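Local coordinates for bifunctional protein PutA (Bdellovibrio bacteriovorus, PDB 5UR2) that probably oxidises proline to glutamate in two steps, pairing a flavin-dependent proline dehydrogenase with an NAD-dependent L-glutamate gamma-semialdehyde dehydrogenase in one chain, at residues E164-L169 with K232-N237; L286-Q291 with A338-E343; Q543-T548 with Q688-F693; D562-I567 with W675-M680. All blocks are in the same frame, centred on the assembly; numbering follows the deposited sequence.

Contact 1: E164-L169 with K232-N237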
loop_
_atom_site.group_PDB
_atom_site.type_symbol
_atom_site.label_atom_id
_atom_site.label_comp_id
_atom_site.label_asym_id
_atom_site.label_seq_id
_atom_site.Cartn_x
_atom_site.Cartn_y
_atom_site.Cartn_z
ATOM N N GLU B 164 62.002 -8.255 1.315
ATOM C CA GLU B 164 62.683 -9.544 1.415
ATOM C C GLU B 164 62.627 -10.300 0.095
ATOM O O GLU B 164 63.617 -10.923 -0.306
ATOM C CB GLU B 164 62.069 -10.390 2.531
ATOM C CG GLU B 164 62.384 -9.905 3.932
ATOM C CD GLU B 164 61.353 -10.370 4.949
ATOM O OE1 GLU B 164 60.510 -11.220 4.584
ATOM O OE2 GLU B 164 61.381 -9.881 6.105
ATOM N N LEU B 165 61.478 -10.263 -0.593
ATOM C CA LEU B 165 61.350 -10.968 -1.866
ATOM C C LEU B 165 62.362 -10.457 -2.880
ATOM O O LEU B 165 63.054 -11.251 -3.528
ATOM C CB LEU B 165 59.933 -10.840 -2.429
ATOM C CG LEU B 165 59.773 -11.424 -3.845
ATOM C CD1 LEU B 165 59.973 -12.927 -3.840
ATOM C CD2 LEU B 165 58.418 -11.094 -4.448
ATOM N N VAL B 166 62.459 -9.133 -3.030
ATOM C CA VAL B 166 63.345 -8.560 -4.042
ATOM C C VAL B 166 64.802 -8.904 -3.743
ATOM O O VAL B 166 65.556 -9.306 -4.634
ATOM C CB VAL B 166 63.134 -7.040 -4.145
ATOM C CG1 VAL B 166 64.234 -6.410 -4.984
ATOM C CG2 VAL B 166 61.775 -6.751 -4.734
ATOM N N THR B 167 65.221 -8.755 -2.482
ATOM C CA THR B 167 66.610 -9.045 -2.130
ATOM C C THR B 167 66.927 -10.515 -2.374
ATOM O O THR B 167 67.943 -10.856 -2.990
ATOM C CB THR B 167 66.883 -8.652 -0.673
ATOM O OG1 THR B 167 66.683 -7.242 -0.507
ATOM C CG2 THR B 167 68.331 -8.993 -0.272
ATOM N N TRP B 168 66.042 -11.398 -1.922
ATOM C CA TRP B 168 66.297 -12.832 -1.985
ATOM C C TRP B 168 66.237 -13.376 -3.418
ATOM O O TRP B 168 67.053 -14.226 -3.794
ATOM C CB TRP B 168 65.300 -13.535 -1.065
ATOM C CG TRP B 168 65.275 -14.988 -1.186
ATOM C CD1 TRP B 168 66.070 -15.877 -0.529
ATOM C CD2 TRP B 168 64.385 -15.756 -1.995
ATOM N NE1 TRP B 168 65.735 -17.157 -0.887
ATOM C CE2 TRP B 168 64.702 -17.112 -1.788
ATOM C CE3 TRP B 168 63.345 -15.428 -2.875
ATOM C CZ2 TRP B 168 64.023 -18.149 -2.433
ATOM C CZ3 TRP B 168 62.673 -16.453 -3.519
ATOM C CH2 TRP B 168 63.016 -17.801 -3.296
ATOM N N LEU B 169 65.269 -12.924 -4.230
ATOM C CA LEU B 169 65.190 -13.396 -5.616
ATOM C C LEU B 169 66.345 -12.865 -6.463
ATOM O O LEU B 169 66.906 -13.600 -7.288
ATOM C CB LEU B 169 63.853 -13.020 -6.247
ATOM C CG LEU B 169 62.930 -14.185 -6.581
ATOM C CD1 LEU B 169 61.704 -13.709 -7.355
ATOM C CD2 LEU B 169 63.699 -15.227 -7.377
ATOM N N LYS B 232 69.032 -3.568 -7.339
ATOM C CA LYS B 232 69.317 -4.966 -7.623
ATOM C C LYS B 232 69.136 -5.332 -9.088
ATOM O O LYS B 232 69.281 -6.509 -9.430
ATOM C CB LYS B 232 68.437 -5.876 -6.757
ATOM C CG LYS B 232 68.602 -5.718 -5.243
ATOM C CD LYS B 232 70.038 -5.952 -4.769
ATOM C CE LYS B 232 70.060 -6.127 -3.239
ATOM N NZ LYS B 232 71.429 -6.258 -2.661
ATOM N N GLY B 233 68.824 -4.372 -9.958
ATOM C CA GLY B 233 68.572 -4.715 -11.347
ATOM C C GLY B 233 67.274 -5.468 -11.541
ATOM O O GLY B 233 67.146 -6.269 -12.474
ATOM N N VAL B 234 66.322 -5.252 -10.657
ATOM C CA VAL B 234 65.048 -5.947 -10.666
ATOM C C VAL B 234 64.014 -5.068 -11.355
ATOM O O VAL B 234 64.027 -3.840 -11.211
ATOM C CB VAL B 234 64.651 -6.301 -9.218
ATOM C CG1 VAL B 234 63.181 -6.678 -9.095
ATOM C CG2 VAL B 234 65.561 -7.423 -8.704
ATOM N N PHE B 235 63.138 -5.696 -12.138
ATOM C CA PHE B 235 61.991 -5.008 -12.714
ATOM C C PHE B 235 60.883 -4.913 -11.670
ATOM O O PHE B 235 60.513 -5.920 -11.053
ATOM C CB PHE B 235 61.494 -5.752 -13.955
ATOM C CG PHE B 235 60.556 -4.947 -14.815
ATOM C CD1 PHE B 235 59.258 -4.678 -14.396
ATOM C CD2 PHE B 235 60.973 -4.462 -16.046
ATOM C CE1 PHE B 235 58.388 -3.927 -15.182
ATOM C CE2 PHE B 235 60.115 -3.707 -16.834
ATOM C CZ PHE B 235 58.809 -3.444 -16.400
ATOM N N VAL B 236 60.355 -3.707 -11.466
ATOM C CA VAL B 236 59.261 -3.486 -10.524
ATOM C C VAL B 236 58.064 -2.947 -11.288
ATOM O O VAL B 236 58.143 -1.882 -11.918
ATOM C CB VAL B 236 59.652 -2.539 -9.385
ATOM C CG1 VAL B 236 58.526 -2.480 -8.362
ATOM C CG2 VAL B 236 60.922 -3.023 -8.738
ATOM N N ASN B 237 56.960 -3.690 -11.236
ATOM C CA ASN B 237 55.720 -3.340 -11.908
ATOM C C ASN B 237 54.666 -2.974 -10.870
ATOM O O ASN B 237 54.470 -3.706 -9.895
ATOM C CB ASN B 237 55.228 -4.498 -12.782
ATOM C CG ASN B 237 54.171 -4.061 -13.765
ATOM O OD1 ASN B 237 53.002 -3.920 -13.405
ATOM N ND2 ASN B 237 54.576 -3.830 -15.010
#
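Val166 and Val234 form the close part of this contact: CG1 of Val166 meets CG2 of Val234 at 4.1 Å, branch against branch, while the two short side chains run at a slant to each other. The methyl on the helix is the one anti to its backbone N (chi1 169°), whereas Val234 offers the branch lying beside its own N. Both valines are buried, and their CA atoms stand 7.3 Å apart.

The solvent side is slacker. Lys232 is exposed and carries its aliphatic chain across the helix: its CG lies 4.4 Å from Val166 CG1, and its CE lies 4.5 Å from Thr167 CG2. These are grazing contacts of methylenes with methyls. Thr167 points away from 232-237; its OG1 is hydrogen-bonded to Met163 O, one turn earlier in the helix, and its CG2 is the atom that meets the lysine. Between the two regimes sits Gly233, whose positive phi (71°) ends helix 211-232 in a Schellman motif and redirects the chain from the exposed lysine to the buried valine.

The fold here is the TIM-type barrel of the proline dehydrogenase. Helix 152-173 follows barrel strand 138-144, and the contact joins it to the turn that leads into strand 235-238. Val166 also rests on Val195 of strand 194-197, the strand between those two, while Leu165 and Leu169 on the same helix pack against strand 138-144.

Contact 2: L286-Q291 with A338-E343; sequences LTEFAQ and AKYLLE
A chi1 of -60° sets OG1 of Thr287 anti to its own carbonyl carbon, and a chi1 of -168° swings the ring of Tyr340 out anti to its backbone N; together they bring the hydroxyl of one helix up to the ring edge of the other. OG1 of Thr287 lies 3.6 Å from CE2 of Tyr340. The oxygen stays near the ring plane, and Thr287 CB sits in that plane at 4.0 Å from the same CE2, so the threonine abuts the rim of the tyrosine and covers neither face.

Leu341 comes in beside it. Its CA-CB bond does not aim at the other helix, but the end of the chain bends nearer, leaving CD2 4.3 Å from Thr287 OG1. On the exposed side, Glu288 OE2 approaches Tyr340 OH no closer than 4.4 Å, too far for a hydrogen bond.

The segments belong to helix 279-293 and helix 327-343, which come before and after strand 298-302 in the chain, with helix 307-317 also between them, in the outer layer of the proline dehydrogenase barrel. Over these residues the helices run almost parallel, 14° apart, with axes 11.5 Å from each other, a separation bridged by Thr287 on one side and Tyr340 and Leu341 on the other. Both of the latter also reach Val283, one turn before Thr287.

The hydroxyl of Thr287 is buried, and its hydrogen bond goes to Val283 O within its own helix. What it turns to Tyr340 is therefore an oxygen facing aromatic C-H groups, probably a mildly favourable packing contact with no directional bond between the helices.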
loop_
_atom_site.group_PDB
_atom_site.type_symbol
_atom_site.label_atom_id
_atom_site.label_comp_id
_atom_site.label_asym_id
_atom_site.label_seq_id
_atom_site.Cartn_x
_atom_site.Cartn_y
_atom_site.Cartn_z
ATOM N N LEU B 286 50.339 9.098 -20.631
ATOM C CA LEU B 286 51.572 8.438 -20.194
ATOM C C LEU B 286 52.671 8.500 -21.255
ATOM O O LEU B 286 53.859 8.523 -20.910
ATOM C CB LEU B 286 51.286 6.989 -19.813
ATOM C CG LEU B 286 50.580 6.761 -18.468
ATOM C CD1 LEU B 286 50.043 5.327 -18.385
ATOM C CD2 LEU B 286 51.556 7.007 -17.341
ATOM N N THR B 287 52.313 8.493 -22.546
ATOM C CA THR B 287 53.336 8.595 -23.588
ATOM C C THR B 287 53.996 9.975 -23.581
ATOM O O THR B 287 55.229 10.079 -23.641
ATOM C CB THR B 287 52.733 8.292 -24.970
ATOM O OG1 THR B 287 52.188 6.965 -24.984
ATOM C CG2 THR B 287 53.800 8.374 -26.060
ATOM N N GLU B 288 53.198 11.045 -23.484
ATOM C CA GLU B 288 53.776 12.382 -23.361
ATOM C C GLU B 288 54.695 12.458 -22.157
ATOM O O GLU B 288 55.800 13.001 -22.242
ATOM C CB GLU B 288 52.671 13.440 -23.225
ATOM C CG GLU B 288 51.749 13.525 -24.416
ATOM C CD GLU B 288 52.506 13.802 -25.710
ATOM O OE1 GLU B 288 52.936 14.964 -25.901
ATOM O OE2 GLU B 288 52.684 12.856 -26.520
ATOM N N PHE B 289 54.263 11.880 -21.038
ATOM C CA PHE B 289 55.080 11.886 -19.835
ATOM C C PHE B 289 56.383 11.117 -20.039
ATOM O O PHE B 289 57.453 11.585 -19.630
ATOM C CB PHE B 289 54.272 11.305 -18.670
ATOM C CG PHE B 289 55.102 10.980 -17.494
ATOM C CD1 PHE B 289 55.570 11.985 -16.673
ATOM C CD2 PHE B 289 55.449 9.672 -17.224
ATOM C CE1 PHE B 289 56.357 11.681 -15.592
ATOM C CE2 PHE B 289 56.231 9.367 -16.145
ATOM C CZ PHE B 289 56.688 10.371 -15.330
ATOM N N ALA B 290 56.323 9.959 -20.711
ATOM C CA ALA B 290 57.540 9.189 -20.970
ATOM C C ALA B 290 58.545 10.011 -21.764
ATOM O O ALA B 290 59.756 9.946 -21.517
ATOM C CB ALA B 290 57.210 7.893 -21.717
ATOM N N GLN B 291 58.057 10.803 -22.712
ATOM C CA GLN B 291 58.954 11.655 -23.477
ATOM C C GLN B 291 59.560 12.733 -22.585
ATOM O O GLN B 291 60.781 12.910 -22.545
ATOM C CB GLN B 291 58.198 12.267 -24.650
ATOM C CG GLN B 291 59.105 12.909 -25.673
ATOM C CD GLN B 291 58.357 13.858 -26.577
ATOM O OE1 GLN B 291 57.216 14.231 -26.297
ATOM N NE2 GLN B 291 58.999 14.259 -27.674
ATOM N N ALA B 338 47.000 -0.598 -28.054
ATOM C CA ALA B 338 48.201 -1.336 -28.427
ATOM C C ALA B 338 48.893 -0.691 -29.627
ATOM O O ALA B 338 50.112 -0.501 -29.627
ATOM C CB ALA B 338 47.850 -2.801 -28.695
ATOM N N LYS B 339 48.122 -0.324 -30.655
ATOM C CA LYS B 339 48.717 0.319 -31.823
ATOM C C LYS B 339 49.429 1.610 -31.428
ATOM O O LYS B 339 50.550 1.874 -31.888
ATOM C CB LYS B 339 47.644 0.584 -32.890
ATOM N N TYR B 340 48.809 2.411 -30.548
ATOM C CA TYR B 340 49.401 3.689 -30.158
ATOM C C TYR B 340 50.736 3.488 -29.438
ATOM O O TYR B 340 51.733 4.141 -29.767
ATOM C CB TYR B 340 48.427 4.483 -29.280
ATOM C CG TYR B 340 48.858 5.924 -29.075
ATOM C CD1 TYR B 340 48.507 6.910 -29.993
ATOM C CD2 TYR B 340 49.619 6.294 -27.981
ATOM C CE1 TYR B 340 48.906 8.224 -29.823
ATOM C CE2 TYR B 340 50.020 7.608 -27.797
ATOM C CZ TYR B 340 49.670 8.568 -28.725
ATOM O OH TYR B 340 50.068 9.875 -28.529
ATOM N N LEU B 341 50.773 2.584 -28.454
ATOM C CA LEU B 341 52.015 2.319 -27.737
ATOM C C LEU B 341 53.095 1.798 -28.685
ATOM O O LEU B 341 54.256 2.209 -28.597
ATOM C CB LEU B 341 51.762 1.319 -26.607
ATOM C CG LEU B 341 50.841 1.795 -25.473
ATOM C CD1 LEU B 341 50.251 0.625 -24.703
ATOM C CD2 LEU B 341 51.589 2.723 -24.524
ATOM N N LEU B 342 52.730 0.888 -29.600
ATOM C CA LEU B 342 53.695 0.395 -30.579
ATOM C C LEU B 342 54.213 1.531 -31.454
ATOM O O LEU B 342 55.419 1.629 -31.715
ATOM C CB LEU B 342 53.055 -0.690 -31.442
ATOM C CG LEU B 342 52.827 -2.005 -30.719
ATOM C CD1 LEU B 342 52.008 -2.947 -31.611
ATOM C CD2 LEU B 342 54.194 -2.609 -30.328
ATOM N N GLU B 343 53.310 2.416 -31.884
ATOM C CA GLU B 343 53.704 3.567 -32.684
ATOM C C GLU B 343 54.743 4.421 -31.979
ATOM O O GLU B 343 55.576 5.055 -32.640
ATOM C CB GLU B 343 52.474 4.408 -33.001
ATOM C CG GLU B 343 52.749 5.501 -33.968
ATOM C CD GLU B 343 52.958 4.954 -35.360
ATOM O OE1 GLU B 343 52.079 4.188 -35.836
ATOM O OE2 GLU B 343 54.005 5.284 -35.957
#

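Contact 3: Q543-T548 with Q688-F693; sequences QTAYKT and QGVINF
The turn that enters strand 691-693 closes a beta-alpha-beta unit of the Rossmann-like half of the aldehyde dehydrogenase module, and one alanine from helix 532-549 presses on it. Ala545 points its CB at the backbone of Gly689, 3.4 Å from the carbonyl carbon and 3.5 Å from the carbonyl O. The CA atoms of the pair are 5.3 Å apart. A CB on Gly689 would crowd the Ala545 methyl, and at these backbone angles (phi 87°) it would also press on the carbonyl O of Gln688; both suit glycine. The same methyl lies 3.8 Å from Gln688 O and, more loosely, 4.4 Å from Val690 CG2.

The turn is held from its other end by Asn692. Its ND2 donates to Gly689 O over 2.9 Å, coming from above the carbonyl plane by 51°, with the bond bent to 141° at the hydrogen. ND2 is also bonded to Val662 O, and OD1 accepts a hydrogen bond from the backbone N of Asn502.

Strand 691-693 lies parallel to strand 661-665, linked to it through helix 671-684. Helix 532-549 packs beside them, with Ala545 and Tyr546 both touching Thr661 and its Trp549 reaching Val690.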
loop_
_atom_site.group_PDB
_atom_site.type_symbol
_atom_site.label_atom_id
_atom_site.label_comp_id
_atom_site.label_asym_id
_atom_site.label_seq_id
_atom_site.Cartn_x
_atom_site.Cartn_y
_atom_site.Cartn_z
ATOM N N GLN B 543 -1.640 27.193 12.634
ATOM C CA GLN B 543 -3.056 26.846 12.600
ATOM C C GLN B 543 -3.804 27.698 11.579
ATOM O O GLN B 543 -4.595 27.173 10.788
ATOM C CB GLN B 543 -3.654 26.985 14.002
ATOM C CG GLN B 543 -5.119 26.586 14.107
ATOM C CD GLN B 543 -5.355 25.101 13.821
ATOM O OE1 GLN B 543 -4.474 24.261 14.018
ATOM N NE2 GLN B 543 -6.549 24.780 13.341
ATOM N N THR B 544 -3.534 29.002 11.543
ATOM C CA THR B 544 -4.165 29.852 10.536
ATOM C C THR B 544 -3.789 29.383 9.137
ATOM O O THR B 544 -4.649 29.251 8.255
ATOM C CB THR B 544 -3.745 31.311 10.735
ATOM O OG1 THR B 544 -4.294 31.794 11.952
ATOM C CG2 THR B 544 -4.236 32.200 9.590
ATOM N N ALA B 545 -2.498 29.116 8.924
ATOM C CA ALA B 545 -2.047 28.672 7.614
ATOM C C ALA B 545 -2.670 27.331 7.224
ATOM O O ALA B 545 -2.999 27.120 6.051
ATOM C CB ALA B 545 -0.521 28.579 7.602
ATOM N N TYR B 546 -2.895 26.440 8.193
ATOM C CA TYR B 546 -3.425 25.119 7.862
ATOM C C TYR B 546 -4.774 25.208 7.157
ATOM O O TYR B 546 -5.073 24.377 6.292
ATOM C CB TYR B 546 -3.525 24.265 9.126
ATOM C CG TYR B 546 -4.151 22.918 8.884
ATOM C CD1 TYR B 546 -3.504 21.959 8.120
ATOM C CD2 TYR B 546 -5.401 22.612 9.412
ATOM C CE1 TYR B 546 -4.086 20.731 7.869
ATOM C CE2 TYR B 546 -5.986 21.384 9.192
ATOM C CZ TYR B 546 -5.325 20.444 8.412
ATOM O OH TYR B 546 -5.903 19.221 8.171
ATOM N N LYS B 547 -5.568 26.233 7.481
ATOM C CA LYS B 547 -6.913 26.394 6.923
ATOM C C LYS B 547 -6.900 26.476 5.396
ATOM O O LYS B 547 -7.810 25.958 4.736
ATOM C CB LYS B 547 -7.556 27.651 7.522
ATOM C CG LYS B 547 -8.956 27.946 7.054
ATOM C CD LYS B 547 -9.431 29.313 7.546
ATOM C CE LYS B 547 -10.940 29.491 7.334
ATOM N NZ LYS B 547 -11.710 28.336 7.890
ATOM N N THR B 548 -5.880 27.105 4.812
ATOM C CA THR B 548 -5.771 27.165 3.358
ATOM C C THR B 548 -4.762 26.174 2.789
ATOM O O THR B 548 -4.971 25.657 1.688
ATOM C CB THR B 548 -5.413 28.589 2.897
ATOM O OG1 THR B 548 -4.259 29.058 3.613
ATOM C CG2 THR B 548 -6.587 29.556 3.119
ATOM N N GLN B 688 3.619 31.830 3.818
ATOM C CA GLN B 688 3.859 32.203 5.201
ATOM C C GLN B 688 3.016 31.347 6.143
ATOM O O GLN B 688 1.825 31.112 5.909
ATOM C CB GLN B 688 3.539 33.679 5.411
ATOM C CG GLN B 688 2.101 34.023 5.175
ATOM C CD GLN B 688 1.781 35.452 5.553
ATOM O OE1 GLN B 688 2.547 36.370 5.258
ATOM N NE2 GLN B 688 0.658 35.646 6.237
ATOM N N GLY B 689 3.650 30.877 7.218
ATOM C CA GLY B 689 2.975 30.115 8.253
ATOM C C GLY B 689 2.884 28.620 8.008
ATOM O O GLY B 689 2.594 27.877 8.950
ATOM N N VAL B 690 3.115 28.152 6.774
ATOM C CA VAL B 690 3.050 26.713 6.515
ATOM C C VAL B 690 4.139 25.991 7.295
ATOM O O VAL B 690 3.896 24.943 7.904
ATOM C CB VAL B 690 3.134 26.435 5.000
ATOM C CG1 VAL B 690 3.222 24.921 4.707
ATOM C CG2 VAL B 690 1.906 27.051 4.279
ATOM N N ILE B 691 5.337 26.573 7.339
ATOM C CA ILE B 691 6.454 26.048 8.112
ATOM C C ILE B 691 7.003 27.187 8.964
ATOM O O ILE B 691 7.265 28.276 8.449
ATOM C CB ILE B 691 7.538 25.454 7.186
ATOM C CG1 ILE B 691 6.976 24.224 6.461
ATOM C CG2 ILE B 691 8.777 25.061 7.966
ATOM C CD1 ILE B 691 7.752 23.798 5.242
ATOM N N ASN B 692 7.126 26.960 10.272
ATOM C CA ASN B 692 7.629 27.979 11.181
ATOM C C ASN B 692 8.869 27.476 11.906
ATOM O O ASN B 692 8.956 26.302 12.274
ATOM C CB ASN B 692 6.556 28.407 12.184
ATOM C CG ASN B 692 5.295 28.897 11.495
ATOM O OD1 ASN B 692 5.169 30.079 11.174
ATOM N ND2 ASN B 692 4.382 27.969 11.201
ATOM N N PHE B 693 9.821 28.384 12.108
ATOM C CA PHE B 693 11.156 28.079 12.609
ATOM C C PHE B 693 11.279 28.607 14.033
ATOM O O PHE B 693 11.343 29.827 14.246
ATOM C CB PHE B 693 12.201 28.713 11.707
ATOM C CG PHE B 693 13.618 28.431 12.118
ATOM C CD1 PHE B 693 14.129 27.144 12.065
ATOM C CD2 PHE B 693 14.461 29.469 12.486
ATOM C CE1 PHE B 693 15.456 26.895 12.394
ATOM C CE2 PHE B 693 15.788 29.232 12.823
ATOM C CZ PHE B 693 16.287 27.948 12.781
#

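Contact 4: D562-I567 with W675-M680; sequences DKLADI and WGLMKM
Met680 meets Leu564 and Ile567 where two helices of the aldehyde dehydrogenase module pack across each other: helix 671-684, the crossover helix of a beta-alpha-beta unit in the Rossmann-like fold, and helix 554-570. The short segments cross at 124°, with 10.5 Å between their axes. Every residue that touches is apolar and buried.

In the first shell, Leu564 CD1 reaches Met680 CB at 3.7 Å, the two side chains lying at about a right angle. Ile567 lies along the thioether chain: its CG2 rests 3.7 Å from Met680 CG and 3.8 Å from Met680 SD, the side chains sliding past each other in opposite directions. Met680 is extended as far as SD and then bends at chi3 (-71°), and its CB and CG lie against the two branched residues. The other branch of Leu564, CD2, comes 4.3 Å from Leu677 CD1 one turn earlier, a looser contact.

Further out, Leu564 also leans on Cys601 of helix 587-611 and Thr653 of helix 646-657, and Leu677 on Leu648 of the latter. Helix 554-570 is tied to helix 587-611 by salt bridges on its far side, Asp562 to Arg609 and Asp566 to Arg602. On the crossover helix, Trp675 and Met678 face strands 495-501 and 691-693. Lys679 NZ forms a salt bridge with Glu505 and a hydrogen bond with Gln682, and on the way there the lysine CE passes 3.4 Å above the plane of the Trp675 ring, offset toward the rim.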
loop_
_atom_site.group_PDB
_atom_site.type_symbol
_atom_site.label_atom_id
_atom_site.label_comp_id
_atom_site.label_asym_id
_atom_site.label_seq_id
_atom_site.Cartn_x
_atom_site.Cartn_y
_atom_site.Cartn_z
ATOM N N ASP B 562 9.831 19.451 -4.259
ATOM C CA ASP B 562 10.845 19.220 -5.288
ATOM C C ASP B 562 11.759 20.427 -5.444
ATOM O O ASP B 562 12.972 20.274 -5.622
ATOM C CB ASP B 562 10.193 18.875 -6.629
ATOM C CG ASP B 562 9.888 17.389 -6.771
ATOM O OD1 ASP B 562 10.677 16.548 -6.271
ATOM O OD2 ASP B 562 8.875 17.067 -7.416
ATOM N N LYS B 563 11.195 21.638 -5.399
ATOM C CA LYS B 563 12.030 22.820 -5.540
ATOM C C LYS B 563 12.998 22.929 -4.374
ATOM O O LYS B 563 14.170 23.272 -4.566
ATOM C CB LYS B 563 11.173 24.085 -5.650
ATOM C CG LYS B 563 11.960 25.313 -6.134
ATOM C CD LYS B 563 11.057 26.540 -6.329
ATOM C CE LYS B 563 11.859 27.783 -6.751
ATOM N NZ LYS B 563 11.034 29.029 -6.679
ATOM N N LEU B 564 12.539 22.588 -3.161
ATOM C CA LEU B 564 13.434 22.552 -2.007
ATOM C C LEU B 564 14.621 21.622 -2.264
ATOM O O LEU B 564 15.774 21.989 -2.015
ATOM C CB LEU B 564 12.660 22.117 -0.760
ATOM C CG LEU B 564 13.499 21.902 0.503
ATOM C CD1 LEU B 564 14.235 23.179 0.843
ATOM C CD2 LEU B 564 12.657 21.405 1.697
ATOM N N ALA B 565 14.357 20.425 -2.800
ATOM C CA ALA B 565 15.428 19.490 -3.139
ATOM C C ALA B 565 16.387 20.073 -4.173
ATOM O O ALA B 565 17.606 19.862 -4.086
ATOM C CB ALA B 565 14.834 18.180 -3.669
ATOM N N ASP B 566 15.862 20.806 -5.161
ATOM C CA ASP B 566 16.731 21.419 -6.158
ATOM C C ASP B 566 17.612 22.483 -5.539
ATOM O O ASP B 566 18.795 22.580 -5.872
ATOM C CB ASP B 566 15.909 22.035 -7.286
ATOM C CG ASP B 566 15.130 20.996 -8.068
ATOM O OD1 ASP B 566 15.533 19.820 -8.088
ATOM O OD2 ASP B 566 14.098 21.356 -8.634
ATOM N N ILE B 567 17.055 23.278 -4.623
ATOM C CA ILE B 567 17.857 24.295 -3.954
ATOM C C ILE B 567 18.940 23.639 -3.106
ATOM O O ILE B 567 20.103 24.064 -3.129
ATOM C CB ILE B 567 16.942 25.218 -3.137
ATOM C CG1 ILE B 567 16.133 26.099 -4.091
ATOM C CG2 ILE B 567 17.739 26.011 -2.093
ATOM C CD1 ILE B 567 14.930 26.746 -3.439
ATOM N N TRP B 675 18.654 26.697 10.399
ATOM C CA TRP B 675 18.455 28.031 9.847
ATOM C C TRP B 675 18.650 28.017 8.338
ATOM O O TRP B 675 17.831 28.568 7.591
ATOM C CB TRP B 675 19.415 28.982 10.560
ATOM C CG TRP B 675 19.670 30.356 9.993
ATOM C CD1 TRP B 675 20.821 30.785 9.392
ATOM C CD2 TRP B 675 18.804 31.499 10.062
ATOM N NE1 TRP B 675 20.721 32.123 9.070
ATOM C CE2 TRP B 675 19.492 32.582 9.469
ATOM C CE3 TRP B 675 17.511 31.711 10.564
ATOM C CZ2 TRP B 675 18.924 33.855 9.349
ATOM C CZ3 TRP B 675 16.952 32.979 10.450
ATOM C CH2 TRP B 675 17.656 34.032 9.839
ATOM N N GLY B 676 19.686 27.316 7.868
ATOM C CA GLY B 676 19.842 27.135 6.436
ATOM C C GLY B 676 18.642 26.450 5.804
ATOM O O GLY B 676 18.202 26.837 4.719
ATOM N N LEU B 677 18.075 25.441 6.486
ATOM C CA LEU B 677 16.883 24.781 5.952
ATOM C C LEU B 677 15.721 25.756 5.821
ATOM O O LEU B 677 15.017 25.762 4.801
ATOM C CB LEU B 677 16.480 23.582 6.823
ATOM C CG LEU B 677 15.175 22.876 6.407
ATOM C CD1 LEU B 677 15.257 22.212 5.025
ATOM C CD2 LEU B 677 14.737 21.838 7.444
ATOM N N MET B 678 15.504 26.590 6.842
ATOM C CA MET B 678 14.386 27.531 6.795
ATOM C C MET B 678 14.543 28.530 5.646
ATOM O O MET B 678 13.563 28.876 4.973
ATOM C CB MET B 678 14.267 28.263 8.138
ATOM C CG MET B 678 13.037 29.164 8.239
ATOM S SD MET B 678 11.522 28.249 8.025
ATOM C CE MET B 678 10.365 29.567 7.656
ATOM N N LYS B 679 15.770 28.995 5.400
ATOM C CA LYS B 679 16.005 29.950 4.318
ATOM C C LYS B 679 15.706 29.327 2.960
ATOM O O LYS B 679 15.213 30.004 2.044
ATOM C CB LYS B 679 17.452 30.456 4.380
ATOM C CG LYS B 679 17.671 31.453 5.517
ATOM C CD LYS B 679 16.670 32.604 5.383
ATOM C CE LYS B 679 16.516 33.418 6.656
ATOM N NZ LYS B 679 15.261 34.249 6.609
ATOM N N MET B 680 16.033 28.041 2.803
ATOM C CA MET B 680 15.730 27.342 1.565
ATOM C C MET B 680 14.231 27.105 1.436
ATOM O O MET B 680 13.668 27.226 0.340
ATOM C CB MET B 680 16.498 26.014 1.502
ATOM C CG MET B 680 18.017 26.148 1.552
ATOM S SD MET B 680 18.909 24.607 1.220
ATOM C CE MET B 680 18.608 23.632 2.690
#

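Overall arrangement
The four contacts fall into two pairs, one in each catalytic module. Contacts 1 and 2 belong to the proline dehydrogenase barrel, their centres about 26 Å apart and their nearest atoms about 11 Å apart. Neither lines the flavin pocket, although the side chain of Leu341 in contact 2 is about 13 Å from the N-propargylglycine-modified FAD. Contacts 3 and 4 lie in the aldehyde dehydrogenase module, away from the predicted active-site residues Glu746 and Cys780. With centres about 17 Å apart they touch directly: Met678 CE packs 3.5 Å from Ile691 O. Contact 4 is nested within the loop that contact 3 closes, while about 74 Å separates the centres of contacts 1 and 3.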